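Local coordinates for protein glycosyl hydrolase (Rhizobium leguminosarum bv. trifolii, PDB 5NDX) that probably hydrolyses O-glycosidic bonds as a family 39 glycoside hydrolase, and is a bacterial orthologue of human alpha-L-iduronidase, at residues I86-L90 against L554-A558; S277-K281 against M453-E457; T324-G330 against P357-K363; E480-A484 against H593-P597. The protein carries 2 engineered substitutions. All blocks are in the same frame, centred on the assembly; numbering follows the deposited sequence. Where two conformers were deposited one is given.

Interaction 1: I86-L90 against L554-A558; sequences IEHRL and LFWAA
The guanidinium of R89 donates to the backbone carbonyl of W556. R89 NH2 lies 3.0 Å from W556 O, and R89 NH1 adds a weak bond to W556 O at 3.4 Å. W556 O sits near the guanidinium plane and also accepts from T589 OG1. Apolar groups cover both faces of the guanidinium. A557 CB is 3.5 Å from R89 NH1 over one face, and F555 CZ is 3.4 Å from R89 NH1 over the opposite face. The R89 rotamer is m, t, m for chi1 to chi3. R89 has positive phi (phi/psi 60/41) and is the C-prime residue of a Schellman motif that ends helix 76-87. Within the segment, R89 N bonds to I86 O at 3.1 Å. This helix belongs to the TIM barrel and comes between barrel strands 55-58 and 91-95 in the sequence. Residues 554-557 are extended, the end of strand 549-557 in a three-stranded antiparallel sheet. The backbones stay apart, with H88 CA 8.4 Å from F555 CA. F555 (chi1 t) points toward the helix end. H88 CD2 lies over its ring face, 3.7 Å from F555 CE2. The two rings are oblique, with planes at 54° and centroids 4.9 Å apart. H88 ND1 bonds back to V84 O.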
loop_
_atom_site.group_PDB
_atom_site.type_symbol
_atom_site.label_atom_id
_atom_site.label_comp_id
_atom_site.label_asym_id
_atom_site.label_seq_id
_atom_site.Cartn_x
_atom_site.Cartn_y
_atom_site.Cartn_z
ATOM N N ILE A 86 5.881 12.169 7.076
ATOM C CA ILE A 86 4.866 12.971 7.799
ATOM C C ILE A 86 4.172 13.990 6.882
ATOM O O ILE A 86 2.970 14.107 6.868
ATOM C CB ILE A 86 5.459 13.662 9.051
ATOM C CG1 ILE A 86 5.570 12.715 10.261
ATOM C CG2 ILE A 86 4.534 14.777 9.584
ATOM C CD1 ILE A 86 5.893 11.267 10.027
ATOM N N GLU A 87 4.950 14.662 6.076
ATOM C CA GLU A 87 4.453 15.612 5.105
ATOM C C GLU A 87 3.493 14.977 4.062
ATOM O O GLU A 87 2.601 15.642 3.572
ATOM C CB GLU A 87 5.686 16.206 4.426
ATOM C CG GLU A 87 5.402 17.295 3.419
ATOM C CD GLU A 87 6.578 17.575 2.481
ATOM O OE1 GLU A 87 7.699 17.016 2.654
ATOM O OE2 GLU A 87 6.352 18.376 1.543
ATOM N N HIS A 88 3.632 13.682 3.755
ATOM C CA HIS A 88 2.683 13.012 2.832
ATOM C C HIS A 88 1.650 12.135 3.538
ATOM O O HIS A 88 1.093 11.227 2.922
ATOM C CB HIS A 88 3.478 12.238 1.803
ATOM C CG HIS A 88 4.240 13.136 0.909
ATOM N ND1 HIS A 88 5.539 13.500 1.165
ATOM C CD2 HIS A 88 3.854 13.844 -0.175
ATOM C CE1 HIS A 88 5.946 14.349 0.239
ATOM N NE2 HIS A 88 4.942 14.581 -0.586
ATOM N N ARG A 89 1.409 12.418 4.829
ATOM C CA ARG A 89 0.416 11.738 5.633
ATOM C C ARG A 89 0.692 10.258 5.734
ATOM O O ARG A 89 -0.202 9.452 5.664
ATOM C CB ARG A 89 -1.005 12.023 5.092
ATOM C CG ARG A 89 -1.285 13.534 4.899
ATOM C CD ARG A 89 -2.761 13.819 4.588
ATOM N NE ARG A 89 -3.165 13.273 3.274
ATOM C CZ ARG A 89 -3.133 13.926 2.103
ATOM N NH1 ARG A 89 -2.699 15.178 2.042
ATOM N NH2 ARG A 89 -3.532 13.325 0.972
ATOM N N LEU A 90 1.952 9.902 5.888
ATOM C CA LEU A 90 2.359 8.531 6.084
ATOM C C LEU A 90 2.999 8.430 7.467
ATOM O O LEU A 90 3.563 9.398 7.957
ATOM C CB LEU A 90 3.302 8.128 4.986
ATOM C CG LEU A 90 2.577 8.105 3.619
ATOM C CD1 LEU A 90 3.572 8.100 2.485
ATOM C CD2 LEU A 90 1.608 6.925 3.506
ATOM N N LEU A 554 1.681 17.413 -8.470
ATOM C CA LEU A 554 0.673 17.987 -7.589
ATOM C C LEU A 554 0.274 16.946 -6.543
ATOM O O LEU A 554 0.113 15.730 -6.867
ATOM C CB LEU A 554 -0.558 18.406 -8.387
ATOM C CG LEU A 554 -0.547 19.698 -9.198
ATOM C CD1 LEU A 554 0.555 19.671 -10.238
ATOM C CD2 LEU A 554 -1.883 19.946 -9.899
ATOM N N PHE A 555 0.084 17.406 -5.315
ATOM C CA PHE A 555 -0.360 16.587 -4.171
ATOM C C PHE A 555 -1.354 17.447 -3.395
ATOM O O PHE A 555 -1.125 18.633 -3.252
ATOM C CB PHE A 555 0.840 16.235 -3.283
ATOM C CG PHE A 555 0.492 15.430 -2.064
ATOM C CD1 PHE A 555 -0.056 14.125 -2.189
ATOM C CD2 PHE A 555 0.762 15.932 -0.757
ATOM C CE1 PHE A 555 -0.315 13.334 -1.050
ATOM C CE2 PHE A 555 0.468 15.165 0.388
ATOM C CZ PHE A 555 -0.070 13.853 0.244
ATOM N N TRP A 556 -2.445 16.856 -2.917
ATOM C CA TRP A 556 -3.477 17.573 -2.193
ATOM C C TRP A 556 -4.176 16.621 -1.256
ATOM O O TRP A 556 -3.769 15.467 -1.149
ATOM C CB TRP A 556 -4.438 18.274 -3.161
ATOM C CG TRP A 556 -5.245 17.421 -4.031
ATOM C CD1 TRP A 556 -6.491 16.960 -3.799
ATOM C CD2 TRP A 556 -4.885 16.982 -5.338
ATOM N NE1 TRP A 556 -6.932 16.240 -4.874
ATOM C CE2 TRP A 556 -5.966 16.237 -5.836
ATOM C CE3 TRP A 556 -3.736 17.117 -6.122
ATOM C CZ2 TRP A 556 -5.936 15.604 -7.080
ATOM C CZ3 TRP A 556 -3.729 16.534 -7.408
ATOM C CH2 TRP A 556 -4.835 15.776 -7.856
ATOM N N ALA A 557 -5.210 17.084 -0.566
ATOM C CA ALA A 557 -5.986 16.268 0.357
ATOM C C ALA A 557 -7.434 16.390 -0.038
ATOM O O ALA A 557 -7.833 17.403 -0.600
ATOM C CB ALA A 557 -5.777 16.782 1.821
ATOM N N ALA A 558 -8.218 15.352 0.226
ATOM C CA ALA A 558 -9.670 15.373 0.033
ATOM C C ALA A 558 -10.295 16.384 1.030
ATOM O O ALA A 558 -9.808 16.518 2.140
ATOM C CB ALA A 558 -10.269 13.955 0.289
#

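Interaction 2: S277-K281 against M453-E457; sequences SWHGK and MEVWE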
loop_
_atom_site.group_PDB
_atom_site.type_symbol
_atom_site.label_atom_id
_atom_site.label_comp_id
_atom_site.label_asym_id
_atom_site.label_seq_id
_atom_site.Cartn_x
_atom_site.Cartn_y
_atom_site.Cartn_z
ATOM N N SER A 277 7.092 -10.627 -14.843
ATOM C CA SER A 277 6.325 -9.648 -15.580
ATOM C C SER A 277 4.872 -9.418 -15.123
ATOM O O SER A 277 4.307 -8.348 -15.336
ATOM C CB SER A 277 6.361 -9.966 -17.060
ATOM O OG SER A 277 7.640 -9.628 -17.571
ATOM N N TRP A 278 4.313 -10.409 -14.464
ATOM C CA TRP A 278 3.027 -10.282 -13.867
ATOM C C TRP A 278 2.909 -9.151 -12.819
ATOM O O TRP A 278 1.798 -8.715 -12.548
ATOM C CB TRP A 278 2.563 -11.608 -13.248
ATOM C CG TRP A 278 3.465 -12.322 -12.356
ATOM C CD1 TRP A 278 4.259 -13.415 -12.696
ATOM C CD2 TRP A 278 3.635 -12.131 -10.947
ATOM N NE1 TRP A 278 4.944 -13.842 -11.594
ATOM C CE2 TRP A 278 4.577 -13.082 -10.510
ATOM C CE3 TRP A 278 3.126 -11.196 -10.015
ATOM C CZ2 TRP A 278 4.973 -13.177 -9.181
ATOM C CZ3 TRP A 278 3.474 -11.313 -8.714
ATOM C CH2 TRP A 278 4.394 -12.298 -8.296
ATOM N N HIS A 279 4.028 -8.674 -12.278
ATOM C CA HIS A 279 3.993 -7.493 -11.416
ATOM C C HIS A 279 3.487 -6.245 -12.135
ATOM O O HIS A 279 2.995 -5.308 -11.493
ATOM C CB HIS A 279 5.348 -7.209 -10.819
ATOM C CG HIS A 279 5.741 -8.147 -9.716
ATOM N ND1 HIS A 279 6.766 -9.050 -9.847
ATOM C CD2 HIS A 279 5.267 -8.305 -8.459
ATOM C CE1 HIS A 279 6.914 -9.732 -8.727
ATOM N NE2 HIS A 279 5.995 -9.329 -7.881
ATOM N N GLY A 280 3.583 -6.227 -13.451
ATOM C CA GLY A 280 3.122 -5.079 -14.244
ATOM C C GLY A 280 1.733 -5.200 -14.782
ATOM O O GLY A 280 1.255 -4.317 -15.516
ATOM N N LYS A 281 1.061 -6.289 -14.427
ATOM C CA LYS A 281 -0.241 -6.601 -15.044
ATOM C C LYS A 281 -1.328 -6.948 -14.042
ATOM O O LYS A 281 -1.078 -7.057 -12.853
ATOM C CB LYS A 281 -0.020 -7.723 -16.086
ATOM C CG LYS A 281 0.650 -7.141 -17.332
ATOM C CD LYS A 281 1.002 -8.141 -18.420
ATOM C CE LYS A 281 1.471 -7.338 -19.647
ATOM N NZ LYS A 281 2.214 -8.114 -20.627
ATOM N N MET A 453 0.974 -1.201 -18.848
ATOM C CA MET A 453 1.982 -2.051 -19.444
ATOM C C MET A 453 1.565 -2.559 -20.822
ATOM O O MET A 453 2.418 -2.605 -21.714
ATOM C CB MET A 453 2.352 -3.236 -18.525
ATOM C CG MET A 453 3.657 -3.932 -18.932
ATOM S SD MET A 453 4.184 -5.202 -17.772
ATOM C CE MET A 453 5.671 -5.814 -18.607
ATOM N N GLU A 454 0.287 -2.971 -20.989
ATOM C CA GLU A 454 -0.224 -3.396 -22.287
ATOM C C GLU A 454 -0.137 -2.232 -23.275
ATOM O O GLU A 454 0.244 -2.400 -24.455
ATOM C CB GLU A 454 -1.675 -3.926 -22.255
ATOM C CG GLU A 454 -1.841 -5.316 -21.627
ATOM C CD GLU A 454 -1.821 -5.312 -20.064
ATOM O OE1 GLU A 454 -1.596 -4.262 -19.408
ATOM O OE2 GLU A 454 -1.991 -6.411 -19.483
ATOM N N VAL A 455 -0.466 -1.046 -22.798
ATOM C CA VAL A 455 -0.441 0.116 -23.658
ATOM C C VAL A 455 1.000 0.367 -24.136
ATOM O O VAL A 455 1.228 0.635 -25.293
ATOM C CB VAL A 455 -1.033 1.334 -22.935
ATOM C CG1 VAL A 455 -0.800 2.585 -23.758
ATOM C CG2 VAL A 455 -2.527 1.131 -22.724
ATOM N N TRP A 456 1.942 0.353 -23.199
ATOM C CA TRP A 456 3.342 0.532 -23.490
ATOM C C TRP A 456 3.897 -0.502 -24.474
ATOM O O TRP A 456 4.632 -0.132 -25.403
ATOM C CB TRP A 456 4.128 0.435 -22.188
ATOM C CG TRP A 456 5.634 0.535 -22.314
ATOM C CD1 TRP A 456 6.363 1.612 -22.751
ATOM C CD2 TRP A 456 6.582 -0.474 -21.963
ATOM N NE1 TRP A 456 7.696 1.340 -22.666
ATOM C CE2 TRP A 456 7.862 0.067 -22.178
ATOM C CE3 TRP A 456 6.472 -1.783 -21.480
ATOM C CZ2 TRP A 456 9.043 -0.671 -21.942
ATOM C CZ3 TRP A 456 7.640 -2.518 -21.236
ATOM C CH2 TRP A 456 8.913 -1.945 -21.451
ATOM N N GLU A 457 3.539 -1.777 -24.284
ATOM C CA GLU A 457 4.014 -2.826 -25.170
ATOM C C GLU A 457 3.510 -2.583 -26.593
ATOM O O GLU A 457 4.165 -2.947 -27.534
ATOM C CB GLU A 457 3.568 -4.230 -24.711
ATOM C CG GLU A 457 4.342 -4.732 -23.519
ATOM C CD GLU A 457 3.940 -6.141 -23.050
ATOM O OE1 GLU A 457 3.527 -7.013 -23.860
ATOM O OE2 GLU A 457 4.061 -6.351 -21.833
HETATM O O HOH W 1 -0.587 -2.978 -16.962
#
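This is a loop-to-helix contact with a salt bridge, a buried methionine and a bridging water. It joins the TIM barrel to helix 452-457, which follows strand 436-445 of the large mixed beta-sheet. Residues 277-280 form a 3-10 segment after barrel strand 261-263, just before helix 282-300. G280 N bonds to S277 O at 2.9 Å within this turn. The nearest CA atoms are those of G280 and M453, 6.1 Å apart. M453 extends with all three chi angles t and lies along the turn. Its CB is 3.4 Å from G280 O, and M453 SD is 4.0 Å from S277 O. G280 leaves room for the sulfur, since a CB at this position would clash with M453 SD. K281 runs nearly fully extended over the helix. K281 CE packs 3.9 Å from M453 SD, and K281 CG lies 3.5 Å from E454 OE2. The amine then reaches one helical turn further: K281 NZ forms a salt bridge with E457 OE2 at 2.8 Å. One water ties the backbones together. It donates to G280 O at 2.7 Å and to E454 OE1 at 2.9 Å, and accepts from M453 N at 3.0 Å.

Interaction 3: T324-G330 against P357-K363; sequences TIFAYFG and PFDIIKK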
loop_
_atom_site.group_PDB
_atom_site.type_symbol
_atom_site.label_atom_id
_atom_site.label_comp_id
_atom_site.label_asym_id
_atom_site.label_seq_id
_atom_site.Cartn_x
_atom_site.Cartn_y
_atom_site.Cartn_z
ATOM N N THR A 324 7.444 -3.714 -7.727
ATOM C CA THR A 324 7.478 -2.258 -7.546
ATOM C C THR A 324 6.110 -1.735 -7.966
ATOM O O THR A 324 5.438 -2.312 -8.863
ATOM C CB THR A 324 8.586 -1.581 -8.394
ATOM O OG1 THR A 324 8.281 -1.667 -9.780
ATOM C CG2 THR A 324 9.947 -2.274 -8.180
ATOM N N ILE A 325 5.689 -0.657 -7.323
ATOM C CA ILE A 325 4.428 -0.048 -7.599
ATOM C C ILE A 325 4.519 0.991 -8.729
ATOM O O ILE A 325 3.460 1.485 -9.203
ATOM C CB ILE A 325 3.761 0.580 -6.336
ATOM C CG1 ILE A 325 4.713 1.451 -5.535
ATOM C CG2 ILE A 325 3.133 -0.524 -5.509
ATOM C CD1 ILE A 325 4.071 2.362 -4.527
ATOM N N PHE A 326 5.728 1.354 -9.135
ATOM C CA PHE A 326 5.901 2.185 -10.336
ATOM C C PHE A 326 6.917 1.540 -11.256
ATOM O O PHE A 326 7.815 0.871 -10.778
ATOM C CB PHE A 326 6.417 3.591 -10.007
ATOM C CG PHE A 326 5.516 4.380 -9.085
ATOM C CD1 PHE A 326 5.659 4.262 -7.735
ATOM C CD2 PHE A 326 4.558 5.228 -9.593
ATOM C CE1 PHE A 326 4.848 4.964 -6.873
ATOM C CE2 PHE A 326 3.699 5.919 -8.737
ATOM C CZ PHE A 326 3.857 5.786 -7.380
ATOM N N ALA A 327 6.753 1.774 -12.556
ATOM C CA ALA A 327 7.790 1.532 -13.538
ATOM C C ALA A 327 8.621 2.819 -13.715
ATOM O O ALA A 327 8.113 3.873 -14.078
ATOM C CB ALA A 327 7.158 1.103 -14.845
ATOM N N TYR A 328 9.889 2.721 -13.380
ATOM C CA TYR A 328 10.847 3.814 -13.424
ATOM C C TYR A 328 11.454 3.836 -14.838
ATOM O O TYR A 328 11.914 2.824 -15.332
ATOM C CB TYR A 328 11.947 3.573 -12.352
ATOM C CG TYR A 328 13.132 4.479 -12.488
ATOM C CD1 TYR A 328 13.112 5.787 -11.979
ATOM C CD2 TYR A 328 14.277 4.046 -13.154
ATOM C CE1 TYR A 328 14.196 6.647 -12.144
ATOM C CE2 TYR A 328 15.376 4.896 -13.319
ATOM C CZ TYR A 328 15.344 6.187 -12.825
ATOM O OH TYR A 328 16.435 7.024 -13.051
ATOM N N PHE A 329 11.385 4.986 -15.486
ATOM C CA PHE A 329 12.079 5.265 -16.728
ATOM C C PHE A 329 13.129 6.321 -16.433
ATOM O O PHE A 329 12.810 7.402 -15.920
ATOM C CB PHE A 329 11.128 5.880 -17.736
ATOM C CG PHE A 329 10.134 4.929 -18.288
ATOM C CD1 PHE A 329 8.948 4.659 -17.603
ATOM C CD2 PHE A 329 10.380 4.314 -19.482
ATOM C CE1 PHE A 329 8.021 3.778 -18.127
ATOM C CE2 PHE A 329 9.466 3.439 -20.013
ATOM C CZ PHE A 329 8.267 3.189 -19.335
ATOM N N GLY A 330 14.368 6.013 -16.759
ATOM C CA GLY A 330 15.516 6.915 -16.544
ATOM C C GLY A 330 16.806 6.088 -16.469
ATOM O O GLY A 330 16.760 4.877 -16.652
ATOM N N PRO A 357 17.157 12.941 -14.713
ATOM C CA PRO A 357 15.721 13.091 -14.852
ATOM C C PRO A 357 14.997 11.699 -15.011
ATOM O O PRO A 357 15.664 10.675 -15.203
ATOM C CB PRO A 357 15.593 13.945 -16.104
ATOM C CG PRO A 357 16.781 13.608 -16.913
ATOM C CD PRO A 357 17.886 13.284 -15.953
ATOM N N PHE A 358 13.670 11.666 -14.840
ATOM C CA PHE A 358 12.957 10.389 -14.770
ATOM C C PHE A 358 11.490 10.609 -14.911
ATOM O O PHE A 358 10.995 11.706 -14.657
ATOM C CB PHE A 358 13.224 9.619 -13.445
ATOM C CG PHE A 358 12.612 10.277 -12.235
ATOM C CD1 PHE A 358 13.242 11.371 -11.623
ATOM C CD2 PHE A 358 11.387 9.856 -11.731
ATOM C CE1 PHE A 358 12.646 12.019 -10.546
ATOM C CE2 PHE A 358 10.805 10.496 -10.670
ATOM C CZ PHE A 358 11.434 11.570 -10.066
ATOM N N ASP A 359 10.814 9.538 -15.302
ATOM C CA ASP A 359 9.384 9.430 -15.266
ATOM C C ASP A 359 9.039 8.112 -14.589
ATOM O O ASP A 359 9.701 7.072 -14.823
ATOM C CB ASP A 359 8.813 9.498 -16.672
ATOM C CG ASP A 359 8.751 10.924 -17.211
ATOM O OD1 ASP A 359 7.827 11.652 -16.821
ATOM O OD2 ASP A 359 9.625 11.315 -18.019
ATOM N N ILE A 360 7.973 8.152 -13.802
ATOM C CA ILE A 360 7.411 6.955 -13.204
ATOM C C ILE A 360 5.951 6.802 -13.596
ATOM O O ILE A 360 5.188 7.771 -13.635
ATOM C CB ILE A 360 7.533 6.907 -11.669
ATOM C CG1 ILE A 360 7.016 8.171 -10.998
ATOM C CG2 ILE A 360 8.974 6.624 -11.326
ATOM C CD1 ILE A 360 7.125 8.133 -9.488
ATOM N N ILE A 361 5.598 5.549 -13.909
ATOM C CA ILE A 361 4.283 5.178 -14.275
ATOM C C ILE A 361 3.722 4.173 -13.245
ATOM O O ILE A 361 4.378 3.199 -12.904
ATOM C CB ILE A 361 4.293 4.574 -15.677
ATOM C CG1 ILE A 361 4.775 5.570 -16.730
ATOM C CG2 ILE A 361 2.924 4.075 -16.061
ATOM C CD1 ILE A 361 3.899 6.805 -16.933
ATOM N N LYS A 362 2.529 4.426 -12.751
ATOM C CA LYS A 362 1.813 3.512 -11.824
ATOM C C LYS A 362 1.516 2.159 -12.359
ATOM O O LYS A 362 1.032 2.004 -13.462
ATOM C CB LYS A 362 0.460 4.100 -11.403
ATOM C CG LYS A 362 0.616 5.181 -10.421
ATOM C CD LYS A 362 -0.571 6.136 -10.120
ATOM C CE LYS A 362 -1.940 5.595 -10.147
ATOM N NZ LYS A 362 -2.928 6.615 -9.559
ATOM N N LYS A 363 1.734 1.180 -11.513
ATOM C CA LYS A 363 1.521 -0.220 -11.841
ATOM C C LYS A 363 0.389 -0.805 -10.978
ATOM O O LYS A 363 -0.061 -0.148 -10.020
ATOM C CB LYS A 363 2.828 -0.982 -11.588
ATOM C CG LYS A 363 3.889 -0.727 -12.642
ATOM C CD LYS A 363 5.252 -1.283 -12.227
ATOM C CE LYS A 363 5.269 -2.805 -12.131
ATOM N NZ LYS A 363 6.551 -3.204 -11.538
#
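Strands 326-330 and 358-362 run antiparallel. Their axes approach to 4.4 Å, with 159° between directions. A327 and I361 form a hydrogen-bonded pair: A327 N to I361 O is 2.8 Å and I361 N to A327 O is 3.0 Å. F329 and D359 form the next: F329 N to D359 O is 2.8 Å and D359 N to F329 O is 3.0 Å. Of the non-hydrogen-bonded pairs, Y328-I360 lies between them and F326-K362 beyond A327-I361. Pairing extends to K363 N, 2.9 Å from I325 O. On the face of F326, Y328 and I360, I360 CD1 makes a CH-pi contact over the F326 ring, 4.1 Å from its centroid. Y328 CE1 lies 3.4 Å from F358 CB. On the other face, F329 CE1 packs 4.0 Å from I361 CG1. The K363 side chain crosses the start of segment 324-330 to reach T324. K363 NZ donates to T324 O at 3.0 Å and T324 OG1 at 2.9 Å; G319 O and Q322 O are also among its partners. D359 forms salt bridges with R487 and R549, and K362 with E370 and E491. K363 is the N-cap of helix 364-372. The arrangement is a two-stranded antiparallel beta-sheet that follows the last TIM-barrel strand in the chain, packed between helix 36-45 and helix 480-489.

Interaction 4: E480-A484 against H593-P597; sequences EAQFA and HMSPP. With SO4 (sulfate ion), chain D.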
loop_
_atom_site.group_PDB
_atom_site.type_symbol
_atom_site.label_atom_id
_atom_site.label_comp_id
_atom_site.label_asym_id
_atom_site.label_seq_id
_atom_site.Cartn_x
_atom_site.Cartn_y
_atom_site.Cartn_z
ATOM N N GLU A 480 7.009 12.263 -25.272
ATOM C CA GLU A 480 6.057 12.947 -24.424
ATOM C C GLU A 480 4.640 12.452 -24.690
ATOM O O GLU A 480 3.923 12.134 -23.743
ATOM C CB GLU A 480 6.136 14.469 -24.584
ATOM C CG GLU A 480 5.116 15.181 -23.716
ATOM C CD GLU A 480 5.212 16.729 -23.734
ATOM O OE1 GLU A 480 6.088 17.283 -24.427
ATOM O OE2 GLU A 480 4.401 17.376 -23.026
ATOM N N ALA A 481 4.226 12.405 -25.945
ATOM C CA ALA A 481 2.881 11.912 -26.275
ATOM C C ALA A 481 2.646 10.471 -25.770
ATOM O O ALA A 481 1.560 10.146 -25.330
ATOM C CB ALA A 481 2.608 11.981 -27.777
ATOM N N GLN A 482 3.666 9.632 -25.835
ATOM C CA GLN A 482 3.576 8.235 -25.335
ATOM C C GLN A 482 3.396 8.163 -23.826
ATOM O O GLN A 482 2.538 7.437 -23.322
ATOM C CB GLN A 482 4.781 7.427 -25.796
ATOM C CG GLN A 482 4.648 7.068 -27.259
ATOM C CD GLN A 482 5.903 6.460 -27.871
ATOM O OE1 GLN A 482 7.017 6.645 -27.377
ATOM N NE2 GLN A 482 5.703 5.653 -28.913
ATOM N N PHE A 483 4.140 8.998 -23.123
ATOM C CA PHE A 483 3.948 9.160 -21.708
ATOM C C PHE A 483 2.545 9.673 -21.322
ATOM O O PHE A 483 1.988 9.202 -20.318
ATOM C CB PHE A 483 5.007 10.056 -21.095
ATOM C CG PHE A 483 6.287 9.343 -20.721
ATOM C CD1 PHE A 483 6.271 8.257 -19.871
ATOM C CD2 PHE A 483 7.519 9.812 -21.167
ATOM C CE1 PHE A 483 7.443 7.614 -19.496
ATOM C CE2 PHE A 483 8.695 9.192 -20.791
ATOM C CZ PHE A 483 8.658 8.067 -19.980
ATOM N N ALA A 484 1.973 10.575 -22.112
ATOM C CA ALA A 484 0.629 11.092 -21.855
ATOM C C ALA A 484 -0.370 9.931 -22.041
ATOM O O ALA A 484 -1.314 9.793 -21.276
ATOM C CB ALA A 484 0.260 12.289 -22.775
ATOM N N HIS A 593 1.868 16.514 -13.909
ATOM C CA HIS A 593 1.608 17.281 -15.134
ATOM C C HIS A 593 2.889 17.514 -15.932
ATOM O O HIS A 593 3.871 17.989 -15.361
ATOM C CB HIS A 593 1.043 18.677 -14.799
ATOM C CG HIS A 593 0.553 19.407 -16.012
ATOM N ND1 HIS A 593 0.812 20.744 -16.245
ATOM C CD2 HIS A 593 -0.139 18.956 -17.092
ATOM C CE1 HIS A 593 0.240 21.102 -17.385
ATOM N NE2 HIS A 593 -0.323 20.036 -17.931
ATOM N N MET A 594 2.858 17.227 -17.222
ATOM C CA MET A 594 3.994 17.374 -18.144
ATOM C C MET A 594 3.900 18.729 -18.893
ATOM O O MET A 594 2.806 19.123 -19.327
ATOM C CB MET A 594 3.976 16.221 -19.170
ATOM C CG MET A 594 3.814 14.799 -18.580
ATOM S SD MET A 594 3.617 13.447 -19.801
ATOM C CE MET A 594 5.298 13.453 -20.425
ATOM N N SER A 595 5.031 19.411 -19.047
ATOM C CA SER A 595 5.144 20.631 -19.884
ATOM C C SER A 595 4.154 21.728 -19.500
ATOM O O SER A 595 3.263 22.046 -20.259
ATOM C CB SER A 595 4.980 20.240 -21.355
ATOM O OG SER A 595 5.947 19.246 -21.667
ATOM N N PRO A 596 4.274 22.266 -18.293
ATOM C CA PRO A 596 3.402 23.374 -17.957
ATOM C C PRO A 596 3.661 24.585 -18.869
ATOM O O PRO A 596 4.806 24.828 -19.219
ATOM C CB PRO A 596 3.821 23.730 -16.532
ATOM C CG PRO A 596 5.211 23.257 -16.412
ATOM C CD PRO A 596 5.283 22.026 -17.258
ATOM N N PRO A 597 2.612 25.330 -19.233
ATOM C CA PRO A 597 2.851 26.579 -19.961
ATOM C C PRO A 597 3.509 27.618 -19.051
ATOM O O PRO A 597 3.673 27.399 -17.852
ATOM C CB PRO A 597 1.449 27.003 -20.390
ATOM C CG PRO A 597 0.556 26.471 -19.313
ATOM C CD PRO A 597 1.209 25.217 -18.780
HETATM S S SO4 D . 9.235 14.176 -27.580
HETATM O O1 SO4 D . 9.533 13.501 -28.873
HETATM O O2 SO4 D . 7.773 14.319 -27.447
HETATM O O3 SO4 D . 9.772 13.399 -26.426
HETATM O O4 SO4 D . 9.842 15.533 -27.571
#
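This surface contact joins the first turn of helix 480-489 to the end of strand 590-594, in the antiparallel sheet of the C-terminal region. It lies away from the substrate pocket. The polar link is one hydrogen bond: S595 OG donates to E480 OE2 at 2.8 Å. E480 is extended, with chi1 and chi2 both t, and so spans the gap between backbones whose nearest CA atoms, those of E480 and M594, are 8.0 Å apart. S595 has a left-handed backbone conformation (phi/psi 56/64), where the chain leaves the strand. M594 fills the space beside this bond. M594 CE lies 3.7 Å from E480 CG and 3.5 Å from F483 CB, and M594 SD is 4.0 Å from A484 N. A sulfate ion, probably from the crystallisation liquor, binds at the N-terminal turn. E480 N donates to its O2 at 3.1 Å and its O3 at 3.2 Å. R549 of the adjacent strand 549-557 touches E480, F483, M594 and S595. The F483 ring turns away to strand 358-362, where it packs on D359 and I361.

Interactions 2, 3 and 4 form a connected run. K363 CE of interaction 3 lies 3.4 Å from H279 O of interaction 2, and W456 NE1 lies 3.8 Å from F329 CE2. F483 of interaction 4 also meets interaction 3, with F483 CZ 3.6 Å from D359 CB and F483 CE1 3.8 Å from F329 CD1. Interaction 1 touches none of them. It shares a sheet with interaction 4 through neighbouring strands 549-557 and 590-594, and their nearest atoms are about 5 Å apart. None of the four builds the ligand pocket. The T324 side chain is about 10 Å from a bound 8U8, and the R89 side chain about 12 Å from a bound 8U8.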